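Local coordinates for 6-phosphogluconate dehydrogenase, NAD-binding (Mycolicibacterium smegmatis MC2 155, PDB 6SMT) that reduces imines with S-enantioselectivity and binds NADPH as the hydride-donating cofactor, at the interface of chains A and B. Sequence-based numbering; all coordinates share one arbitrary frame. Chains: chain A/B, 6-phosphogluconate dehydrogenase, NAD-binding.

The interface of chains A and B. Residues chain A 186-187, 189-190, 193, 214; chain B 178, 181-182, 185-186, 222.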
# COMPACT_ATOMS: atom_id res chain seq x y z
N SER A 186 2.76 -3.24 -0.82
CA SER A 186 1.39 -2.79 -1.19
C SER A 186 0.90 -3.54 -2.43
O SER A 186 -0.28 -4.03 -2.60
CB SER A 186 1.39 -1.29 -1.38
OG SER A 186 1.79 -0.63 -0.19
N VAL A 187 1.79 -3.66 -3.42
CA VAL A 187 1.50 -4.44 -4.64
C VAL A 187 1.14 -5.91 -4.25
O VAL A 187 0.21 -6.50 -4.83
CB VAL A 187 2.62 -4.40 -5.66
CG1 VAL A 187 2.44 -5.40 -6.76
CG2 VAL A 187 2.70 -2.99 -6.24
N GLY A 189 -0.10 -6.92 -1.43
CA GLY A 189 -1.43 -6.91 -0.83
C GLY A 189 -2.53 -6.73 -1.85
O GLY A 189 -3.57 -7.42 -1.78
N PHE A 190 -2.31 -5.88 -2.84
CA PHE A 190 -3.31 -5.68 -3.89
C PHE A 190 -3.56 -6.92 -4.70
O PHE A 190 -4.66 -7.31 -4.96
CB PHE A 190 -2.86 -4.53 -4.80
CG PHE A 190 -3.87 -4.23 -5.88
CD1 PHE A 190 -5.07 -3.66 -5.61
CD2 PHE A 190 -3.57 -4.56 -7.20
CE1 PHE A 190 -6.02 -3.42 -6.60
CE2 PHE A 190 -4.47 -4.28 -8.20
CZ PHE A 190 -5.69 -3.72 -7.89
N ALA A 193 -5.50 -9.32 -2.66
CA ALA A 193 -6.88 -8.86 -2.45
C ALA A 193 -7.70 -9.21 -3.70
O ALA A 193 -8.81 -9.62 -3.57
CB ALA A 193 -6.90 -7.39 -2.17
N ILE A 214 -9.28 3.06 -0.73
CA ILE A 214 -8.25 2.68 0.26
C ILE A 214 -6.95 3.44 -0.02
O ILE A 214 -6.33 3.95 0.89
CB ILE A 214 -8.04 1.17 0.25
CG1 ILE A 214 -9.27 0.44 0.77
CG2 ILE A 214 -6.79 0.81 1.05
CD1 ILE A 214 -9.69 0.72 2.21
N ALA B 178 -11.47 -8.07 1.23
CA ALA B 178 -10.51 -7.68 0.17
C ALA B 178 -9.84 -6.35 0.47
O ALA B 178 -8.59 -6.16 0.36
CB ALA B 178 -11.21 -7.64 -1.19
N ASP B 181 -7.48 -6.33 3.52
CA ASP B 181 -6.27 -7.05 3.11
C ASP B 181 -5.30 -6.05 2.46
O ASP B 181 -4.13 -5.94 2.89
CB ASP B 181 -6.68 -8.17 2.20
CG ASP B 181 -5.64 -8.95 1.53
OD1 ASP B 181 -4.44 -8.77 1.88
OD2 ASP B 181 -6.01 -9.76 0.67
N LEU B 182 -5.78 -5.34 1.46
CA LEU B 182 -4.94 -4.28 0.82
C LEU B 182 -4.44 -3.31 1.87
O LEU B 182 -3.24 -2.96 1.89
CB LEU B 182 -5.76 -3.63 -0.27
CG LEU B 182 -5.17 -2.36 -0.85
CD1 LEU B 182 -3.83 -2.66 -1.49
CD2 LEU B 182 -6.12 -1.67 -1.76
N THR B 185 -1.98 -4.82 4.69
CA THR B 185 -0.72 -5.23 4.07
C THR B 185 0.12 -3.99 3.82
O THR B 185 1.32 -3.96 4.08
CB THR B 185 -0.95 -6.08 2.85
OG1 THR B 185 -1.76 -7.24 3.20
CG2 THR B 185 0.35 -6.56 2.27
N SER B 186 -0.54 -2.95 3.28
CA SER B 186 0.15 -1.67 2.99
C SER B 186 0.69 -1.05 4.27
O SER B 186 1.85 -0.57 4.30
CB SER B 186 -0.82 -0.75 2.25
OG SER B 186 -1.23 -1.31 0.99
N PHE B 222 -2.36 0.05 -9.87
CA PHE B 222 -3.41 -0.91 -9.49
C PHE B 222 -4.46 -1.00 -10.62
O PHE B 222 -4.94 -2.07 -10.93
CB PHE B 222 -4.05 -0.51 -8.18
CG PHE B 222 -3.19 -0.62 -6.94
CD1 PHE B 222 -1.96 -1.28 -6.91
CD2 PHE B 222 -3.70 -0.21 -5.75
CE1 PHE B 222 -1.24 -1.37 -5.73
CE2 PHE B 222 -2.99 -0.33 -4.56
CZ PHE B 222 -1.77 -0.91 -4.56
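A:Phe190 and B:Phe222 stack face to face across the dimer interface. Their planes are 3° apart and the ring centroids lie 4.1 Å from each other. The two side chains run in opposite directions, which puts CG of each over the centre of the other ring. The tip of A:Phe190 continues past the ring to the backbone of the partner helix, with CZ 3.5 Å from the carbonyl O of B:Phe222. CG of A:Phe190 is anti to its backbone N (chi1 -178°), which swings the ring off the helix onto the face of B:Phe222.

The two copies of helix 171-199 pack against each other beside this stack. A:Gly189 has no side chain, and the methyl CG2 of B:Thr185 lies 3.6 Å from its CA. B:Leu182 divides its two methyls between two helices of chain A. CD1 lies over the backbone at A:Phe190, and CD2 reaches CG2 of A:Ile214 (3.8 Å) on helix 204-231. Further along, A:Ala193 CB packs on the carbonyl O of B:Ala178. A:Ser186 and B:Ser186 lie alongside each other near the two-fold axis, their CB-OG bonds pointing in opposite directions, and their OG atoms make a weak hydrogen bond. The contact is largely apolar and recurs with the chains exchanged, as part of a helical interface typical of imine reductase dimers.

Bonds within chain B fix the hydroxyl side chains. B:Ser186 OG donates to the carbonyl O of B:Leu182 one turn back, at 2.8 Å. B:Thr185 OG1 donates to B:Asp181 O at 2.7 Å, tilted 32° from the carbonyl plane, while its CG2 stays turned towards A:Gly189.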